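Local coordinates for sefir domain protein (Bacillus cereus F65185, PDB 5Y8E) that probably acts in signalling through association with other SEFIR domains, being a prokaryotic member of that family in the STIR clan, at residues A[12-15]-A[16-19]; A[34-37]-A[38-41]; A[51-54]-A[55-59]; A[66-69]-A[70-74]. All coordinates share one frame; numbering follows the deposited sequence. Where two conformers were deposited one is given.

Interaction 1 of 4, residues A[12-15]-A[16-19]; sequences SEDH and KEWV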
# COMPACT_ATOMS: atom_id res chain seq x y z
N SER A 12 3.95 8.44 12.63
CA SER A 12 3.59 8.84 13.99
C SER A 12 2.98 7.63 14.68
O SER A 12 2.66 6.64 14.01
CB SER A 12 2.56 9.96 13.96
OG SER A 12 1.33 9.49 13.45
N GLU A 13 2.81 7.69 15.99
CA GLU A 13 2.19 6.56 16.68
C GLU A 13 0.74 6.39 16.26
O GLU A 13 0.26 5.26 16.09
CB GLU A 13 2.32 6.69 18.21
CG GLU A 13 3.76 6.57 18.72
CD GLU A 13 4.44 5.26 18.31
OE1 GLU A 13 3.74 4.26 18.02
OE2 GLU A 13 5.69 5.22 18.28
N ASP A 14 0.03 7.50 16.09
CA ASP A 14 -1.36 7.46 15.64
C ASP A 14 -1.48 6.84 14.26
O ASP A 14 -2.42 6.09 13.98
CB ASP A 14 -1.98 8.86 15.63
CG ASP A 14 -2.30 9.36 17.01
OD1 ASP A 14 -2.27 8.56 17.97
OD2 ASP A 14 -2.60 10.57 17.14
N HIS A 15 -0.53 7.14 13.39
CA HIS A 15 -0.57 6.59 12.04
C HIS A 15 -0.30 5.09 12.07
O HIS A 15 -0.98 4.32 11.38
CB HIS A 15 0.42 7.30 11.13
CG HIS A 15 0.39 6.80 9.71
ND1 HIS A 15 -0.72 6.94 8.90
CD2 HIS A 15 1.31 6.15 8.98
CE1 HIS A 15 -0.47 6.40 7.72
NE2 HIS A 15 0.76 5.92 7.74
N LYS A 16 0.69 4.67 12.86
CA LYS A 16 0.95 3.25 13.06
C LYS A 16 -0.30 2.52 13.55
O LYS A 16 -0.59 1.41 13.11
CB LYS A 16 2.10 3.03 14.05
CG LYS A 16 3.47 3.44 13.52
CD LYS A 16 4.52 3.44 14.64
CE LYS A 16 4.70 2.06 15.24
NZ LYS A 16 5.56 2.10 16.46
N GLU A 17 -1.04 3.15 14.46
CA GLU A 17 -2.26 2.54 15.00
C GLU A 17 -3.36 2.44 13.95
O GLU A 17 -4.10 1.46 13.91
CB GLU A 17 -2.76 3.29 16.25
CG GLU A 17 -3.97 2.61 16.91
CD GLU A 17 -4.51 3.35 18.12
OE1 GLU A 17 -4.11 4.51 18.35
OE2 GLU A 17 -5.36 2.77 18.83
N TRP A 18 -3.49 3.47 13.11
CA TRP A 18 -4.47 3.42 12.03
C TRP A 18 -4.18 2.26 11.08
O TRP A 18 -5.09 1.54 10.66
CB TRP A 18 -4.50 4.76 11.27
CG TRP A 18 -5.57 4.85 10.21
CD1 TRP A 18 -6.84 5.34 10.35
CD2 TRP A 18 -5.45 4.43 8.84
NE1 TRP A 18 -7.51 5.26 9.15
CE2 TRP A 18 -6.68 4.70 8.21
CE3 TRP A 18 -4.41 3.86 8.09
CZ2 TRP A 18 -6.91 4.42 6.86
CZ3 TRP A 18 -4.64 3.57 6.75
CH2 TRP A 18 -5.88 3.85 6.15
N VAL A 19 -2.91 2.08 10.73
CA VAL A 19 -2.53 0.99 9.84
C VAL A 19 -2.77 -0.37 10.51
O VAL A 19 -3.28 -1.29 9.89
CB VAL A 19 -1.07 1.14 9.37
CG1 VAL A 19 -0.62 -0.10 8.59
CG2 VAL A 19 -0.92 2.39 8.49
O HOH W 1 7.72 4.23 16.50
O HOH W 2 -1.47 6.23 19.08
O HOH W 3 -4.68 6.81 17.95

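Interaction 2 of 4, residues A[34-37]-A[38-41]; sequences VILD and RWHG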
# COMPACT_ATOMS: atom_id res chain seq x y z
N VAL A 34 -3.09 -10.75 5.81
CA VAL A 34 -2.32 -9.50 5.75
C VAL A 34 -0.88 -9.73 6.17
O VAL A 34 -0.62 -10.36 7.21
CB VAL A 34 -2.97 -8.36 6.58
CG1 VAL A 34 -2.06 -7.14 6.62
CG2 VAL A 34 -4.32 -7.98 6.00
N ILE A 35 0.04 -9.26 5.34
CA ILE A 35 1.45 -9.24 5.67
C ILE A 35 1.81 -7.87 6.25
O ILE A 35 1.83 -6.86 5.54
CB ILE A 35 2.32 -9.51 4.41
CG1 ILE A 35 1.91 -10.82 3.75
CG2 ILE A 35 3.80 -9.53 4.79
CD1 ILE A 35 2.53 -11.06 2.36
N LEU A 36 2.11 -7.85 7.55
CA LEU A 36 2.38 -6.60 8.27
C LEU A 36 3.70 -6.70 9.03
O LEU A 36 3.94 -7.68 9.75
CB LEU A 36 1.24 -6.30 9.25
CG LEU A 36 1.32 -4.96 9.99
CD1 LEU A 36 1.23 -3.78 9.01
CD2 LEU A 36 0.23 -4.87 11.06
N ASP A 37 4.55 -5.69 8.88
CA ASP A 37 5.88 -5.70 9.50
C ASP A 37 5.87 -6.00 11.01
O ASP A 37 6.69 -6.78 11.50
CB ASP A 37 6.63 -4.38 9.21
CG ASP A 37 5.87 -3.13 9.66
OD1 ASP A 37 4.72 -3.23 10.14
OD2 ASP A 37 6.43 -2.03 9.51
N ARG A 38 4.93 -5.41 11.73
CA ARG A 38 4.94 -5.57 13.18
C ARG A 38 4.55 -6.96 13.66
O ARG A 38 5.02 -7.41 14.71
CB ARG A 38 4.10 -4.48 13.83
CG ARG A 38 4.64 -3.11 13.49
CD ARG A 38 3.71 -2.03 13.96
NE ARG A 38 3.62 -2.00 15.41
CZ ARG A 38 2.69 -1.30 16.06
NH1 ARG A 38 1.80 -0.61 15.37
NH2 ARG A 38 2.65 -1.31 17.39
N TRP A 39 3.75 -7.66 12.86
CA TRP A 39 3.37 -9.03 13.18
C TRP A 39 4.53 -9.98 12.91
O TRP A 39 4.56 -11.10 13.43
CB TRP A 39 2.14 -9.46 12.37
CG TRP A 39 0.87 -8.80 12.85
CD1 TRP A 39 0.66 -8.21 14.07
CD2 TRP A 39 -0.36 -8.67 12.12
NE1 TRP A 39 -0.63 -7.72 14.13
CE2 TRP A 39 -1.27 -7.99 12.95
CE3 TRP A 39 -0.77 -9.07 10.84
CZ2 TRP A 39 -2.58 -7.70 12.54
CZ3 TRP A 39 -2.07 -8.77 10.44
CH2 TRP A 39 -2.95 -8.10 11.29
N HIS A 40 5.49 -9.51 12.12
CA HIS A 40 6.70 -10.27 11.80
C HIS A 40 7.91 -9.80 12.60
O HIS A 40 8.99 -10.37 12.48
CB HIS A 40 7.00 -10.19 10.30
CG HIS A 40 6.06 -11.00 9.46
ND1 HIS A 40 6.35 -12.27 9.01
CD2 HIS A 40 4.82 -10.71 8.99
CE1 HIS A 40 5.34 -12.73 8.30
NE2 HIS A 40 4.40 -11.80 8.27
N GLY A 41 7.72 -8.77 13.41
CA GLY A 41 8.79 -8.25 14.25
C GLY A 41 10.02 -7.81 13.46
O GLY A 41 11.16 -8.03 13.88

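Interaction 3 of 4, residues A[51-54]-A[55-59]; sequences MENS and IKIAD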
# COMPACT_ATOMS: atom_id res chain seq x y z
N MET A 51 10.25 -5.41 2.68
CA MET A 51 9.43 -4.76 1.69
C MET A 51 9.53 -5.46 0.32
O MET A 51 8.57 -5.85 -0.26
CB MET A 51 9.79 -3.28 1.56
CG MET A 51 9.07 -2.49 0.46
SD MET A 51 9.58 -0.75 0.20
CE MET A 51 11.40 -0.86 0.24
N GLU A 52 10.75 -5.58 -0.16
CA GLU A 52 10.97 -6.24 -1.45
C GLU A 52 10.36 -7.65 -1.51
O GLU A 52 9.67 -7.99 -2.42
CB GLU A 52 12.45 -6.25 -1.83
CG GLU A 52 12.69 -6.31 -3.26
CD GLU A 52 14.10 -5.82 -3.66
OE1 GLU A 52 15.01 -6.06 -2.92
OE2 GLU A 52 14.25 -5.19 -4.71
N ASN A 53 10.65 -8.44 -0.52
CA ASN A 53 10.11 -9.79 -0.47
C ASN A 53 8.58 -9.84 -0.36
O ASN A 53 7.95 -10.64 -0.95
CB ASN A 53 10.66 -10.58 0.67
CG ASN A 53 10.19 -12.00 0.63
OD1 ASN A 53 10.66 -12.75 -0.23
ND2 ASN A 53 9.25 -12.40 1.47
N SER A 54 8.03 -8.99 0.49
CA SER A 54 6.59 -9.02 0.71
C SER A 54 5.81 -8.59 -0.53
O SER A 54 4.73 -9.11 -0.81
CB SER A 54 6.21 -8.18 1.92
OG SER A 54 6.83 -8.71 3.08
N ILE A 55 6.36 -7.65 -1.29
CA ILE A 55 5.71 -7.23 -2.52
C ILE A 55 5.69 -8.38 -3.52
O ILE A 55 4.68 -8.61 -4.20
CB ILE A 55 6.39 -5.98 -3.12
CG1 ILE A 55 6.10 -4.75 -2.24
CG2 ILE A 55 5.93 -5.74 -4.56
CD1 ILE A 55 6.92 -3.51 -2.61
N LYS A 56 6.79 -9.12 -3.59
CA LYS A 56 6.89 -10.24 -4.51
C LYS A 56 5.85 -11.32 -4.22
O LYS A 56 5.23 -11.86 -5.15
CB LYS A 56 8.29 -10.84 -4.48
CG LYS A 56 8.45 -12.02 -5.41
CD LYS A 56 9.80 -12.69 -5.26
CE LYS A 56 9.94 -13.85 -6.22
NZ LYS A 56 10.00 -13.38 -7.63
N ILE A 57 5.65 -11.64 -2.95
CA ILE A 57 4.74 -12.72 -2.58
C ILE A 57 3.28 -12.31 -2.39
O ILE A 57 2.39 -13.16 -2.35
CB ILE A 57 5.22 -13.50 -1.34
CG1 ILE A 57 5.17 -12.61 -0.09
CG2 ILE A 57 6.61 -14.08 -1.58
CD1 ILE A 57 5.53 -13.35 1.21
N ALA A 58 3.02 -11.01 -2.29
CA ALA A 58 1.64 -10.54 -2.13
C ALA A 58 0.84 -10.61 -3.43
O ALA A 58 1.40 -10.44 -4.52
CB ALA A 58 1.63 -9.13 -1.60
N ASP A 59 -0.46 -10.82 -3.30
CA ASP A 59 -1.37 -10.65 -4.43
C ASP A 59 -1.65 -9.16 -4.64
O ASP A 59 -1.72 -8.67 -5.77
CB ASP A 59 -2.68 -11.40 -4.18
CG ASP A 59 -2.48 -12.88 -3.99
OD1 ASP A 59 -1.90 -13.54 -4.89
OD2 ASP A 59 -2.89 -13.40 -2.94

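Interaction 4 of 4, residues A[66-69]-A[70-74]; sequences DKDY and CEKAN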
# COMPACT_ATOMS: atom_id res chain seq x y z
N ASP A 66 0.14 8.68 3.03
CA ASP A 66 0.01 9.94 3.74
C ASP A 66 1.09 10.89 3.22
O ASP A 66 1.90 10.51 2.37
CB ASP A 66 0.06 9.75 5.27
CG ASP A 66 1.37 9.14 5.77
OD1 ASP A 66 2.16 8.58 4.97
OD2 ASP A 66 1.60 9.20 7.00
N LYS A 67 1.08 12.13 3.71
CA LYS A 67 2.02 13.13 3.22
C LYS A 67 3.47 12.67 3.42
O LYS A 67 4.31 12.83 2.53
CB LYS A 67 1.79 14.47 3.92
CG LYS A 67 2.81 15.54 3.57
CD LYS A 67 2.38 16.90 4.07
CE LYS A 67 1.80 17.73 2.94
NZ LYS A 67 1.16 19.00 3.40
N ASP A 68 3.73 12.08 4.58
CA ASP A 68 5.07 11.64 4.93
C ASP A 68 5.61 10.59 3.96
O ASP A 68 6.74 10.70 3.49
CB ASP A 68 5.08 11.07 6.35
CG ASP A 68 6.46 10.63 6.80
OD1 ASP A 68 7.33 11.51 6.97
OD2 ASP A 68 6.66 9.41 6.99
N TYR A 69 4.79 9.59 3.65
CA TYR A 69 5.22 8.52 2.76
C TYR A 69 5.58 9.10 1.41
O TYR A 69 6.62 8.78 0.84
CB TYR A 69 4.08 7.50 2.60
CG TYR A 69 4.47 6.23 1.88
CD1 TYR A 69 4.49 6.18 0.49
CD2 TYR A 69 4.80 5.08 2.58
CE1 TYR A 69 4.84 5.02 -0.18
CE2 TYR A 69 5.14 3.90 1.92
CZ TYR A 69 5.16 3.89 0.54
OH TYR A 69 5.50 2.73 -0.13
N CYS A 70 4.72 9.97 0.91
CA CYS A 70 4.87 10.57 -0.42
C CYS A 70 6.12 11.44 -0.52
O CYS A 70 6.87 11.37 -1.50
CB CYS A 70 3.62 11.40 -0.75
SG CYS A 70 3.55 12.11 -2.41
N GLU A 71 6.33 12.26 0.50
CA GLU A 71 7.47 13.18 0.48
C GLU A 71 8.80 12.42 0.55
O GLU A 71 9.78 12.80 -0.10
CB GLU A 71 7.35 14.23 1.59
CG GLU A 71 6.11 15.10 1.44
CD GLU A 71 6.20 16.43 2.17
OE1 GLU A 71 6.79 16.46 3.28
OE2 GLU A 71 5.68 17.43 1.65
N LYS A 72 8.83 11.33 1.31
CA LYS A 72 10.03 10.50 1.41
C LYS A 72 10.23 9.67 0.15
O LYS A 72 11.36 9.47 -0.30
CB LYS A 72 9.94 9.60 2.64
CG LYS A 72 10.15 10.32 3.98
CD LYS A 72 9.51 9.54 5.13
CE LYS A 72 10.11 9.88 6.49
NZ LYS A 72 11.35 9.10 6.76
N ALA A 73 9.13 9.20 -0.42
CA ALA A 73 9.18 8.45 -1.67
C ALA A 73 9.71 9.34 -2.79
O ALA A 73 10.44 8.88 -3.68
CB ALA A 73 7.80 7.93 -2.03
N ASN A 74 9.35 10.62 -2.73
CA ASN A 74 9.78 11.58 -3.73
C ASN A 74 11.23 12.05 -3.55
O ASN A 74 11.90 12.37 -4.53
CB ASN A 74 8.84 12.78 -3.75
CG ASN A 74 7.49 12.46 -4.36
OD1 ASN A 74 7.34 11.49 -5.10
ND2 ASN A 74 6.49 13.29 -4.05

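Interaction 1 of 4, residues A[12-15]-A[16-19]
E13 and K16 extend side by side from the first turn of helix 13-29, and their charged ends close a salt bridge in which K16 NZ lies 3.2 Å from E13 OE1. The ammonium meets that oxygen on its syn side, 15° out of the carboxylate plane. A water donates to E13 OE2 and accepts from K16 NZ, so each carboxylate oxygen has a donor, while K16 also makes a cation-pi contact with W10. One residue further along, D14 OD1 and E17 OE1 are like charges 4.5 Å apart; two waters lie within reach of both oxygens and may share their protons between them, which would ease the repulsion, although one sits doubtfully close to E17 OE1.

The first turn of a helix must satisfy amides that have no preceding carbonyl, and here S12 OG accepts from H15 N at 3.0 Å. The regular ladder then starts with K16 N to S12 O, also 3.0 Å and almost straight at 170°, and runs on with E17, W18 and V19 donating to E13, D14 and H15. With CG anti to the backbone N (chi1 -178°), H15 turns its ring so that V19 CG2 rests over one face, 4.2 Å from the centroid in a CH-pi contact. This is a serine N-cap opening the helix of the beta-alpha-beta unit 3-7, 13-29, 33-35.

Interaction 2 of 4, residues A[34-37]-A[38-41]
R38 and D37 meet at the turn that follows strand 33-35. Their side chains run alongside each other, and D37 OD1 takes a short but badly angled, weak bond from R38 N at 2.7 Å. D37 holds CG between its backbone N and carbonyl carbon (chi1 57°), the crowded position, which folds the carboxylate back over that amide. Its stronger partners are the hydroxyl of Y8, on OD1, and the indole N-H of W10, on OD2; the R38 guanidinium turns its plane 79° from the carboxylate and forms no salt bridge with it.

At W39 the contact becomes apolar. L36 CD2 sits over the six-membered ring, 4.0 Å from its centroid and only 15° off the normal, a clear CH-pi contact. L36 CB adds a touch at W39 CE3, 3.8 Å away, and V34 CB packs on W39 CZ3, while V34 O lies at the ring edge. The amide of W39 gives L36 O a weak bond.

H40 N donates to D37 O at 3.0 Å, approaching from above the carbonyl plane, and again weakly to L36 O. The same L36 O lies in the plane of the imidazole at its edge, 3.2 Å from H40 CD2. The turn closes with a weak bond from the G41 amide to R38 O.

Around this turn, W39 lies on A23, N24 and M27 of helix 13-29, I35 faces F50, S54 and I57 of helix 47-57, and V34 and I35 pack on I6 and F5 of strand 3-7.

Interaction 3 of 4, residues A[51-54]-A[55-59]
M51 and I55 form the close-packed side of this stretch of helix 47-57. Their side chains lie alongside each other, pointing the same way, with M51 CG 3.9 Å from I55 CD1. I55 sets CG1 anti to its carbonyl carbon (chi1 -71°), which lays that branch against the preceding turn, 3.4 Å from M51 O. I91 of helix 89-93 and the loop residue I87 cover both side chains. S54 and A58 continue the buried side: A58 CB lies 3.2 Å from S54 O, and both residues touch F5 of strand 3-7. The hydroxyl of S54 is satisfied within the helix, since its OG is hydrogen-bonded to F50 O.

The outer side is sparser. The N53 side chain meets I57 through its amide nitrogen, ND2 being 3.8 Å from I57 CD1, while E52 and K56 have exposed side chains and are joined by a weak backbone bond of 3.3 Å from K56 N to E52 O. The buried rungs are shorter: I55 N to M51 O and A58 N to S54 O both measure 3.0 Å.

A58 leaves helical geometry, and K99 NZ binds I55 O and A58 O, a lysine at the negative end of the helix dipole that probably suits the carbonyls left there. Such an amphipathic helix, packed on strands 3-7 and 33-35 and leading in the chain from strand 33-35 to strand 60-65, is characteristic of the alpha/beta fold of this domain.

Interaction 4 of 4, residues A[66-69]-A[70-74]
D68 with K72 and K67 with E71 are contacts one turn apart along helix 67-75, which begins with an aspartate N-cap directly after strand 60-65. In that cap, D66 OD1 accepts from Y69 N at 3.1 Å, the amide coming from above the carboxylate plane. The other oxygen, D66 OD2, is bonded to S11 OG.

In both charged pairs the lysine touches the carboxylate group with its methylenes, its NZ lying further off. The aliphatic part of K67 passes obliquely against E71, with K67 CG 3.8 Å from E71 CD, while K67 NZ goes to a salt bridge with E108. K72 brings its CD and CE methylenes obliquely up to the two oxygens of D68, CE being 3.3 Å from D68 OD1, yet K72 NZ remains 4.7 Å from that oxygen. D68 OD2 is hydrogen-bonded to S9 and S11, which ties the loop after strand 3-7 to this helix. Y69 lies on the buried side, where CG anti to the backbone N (chi1 -171°) directs the ring inward and the hydroxyl bonds to S7 OG and I87 N. Just behind it the helix is snug: A73 N reaches Y69 O at 2.8 Å, and A73 CB is 3.2 Å from that same oxygen.

From the N terminus the four contacts come strictly in series, none nested in or crossing another, and each closes no more than a local turn between adjoining segments. Interaction 1 starts the helix after strand 3-7; interaction 2 turns the chain out of strand 33-35; interaction 3 ends helix 47-57; interaction 4 starts the helix after strand 60-65. They meet through the fold all the same. V19 of interaction 1 packs on L36 of interaction 2, whose I35 in turn lies against S54 and I57 of interaction 3. H15 touches D66, joining interactions 1 and 4, while interactions 3 and 4 come within about 5 Å, nearest atoms, without touching.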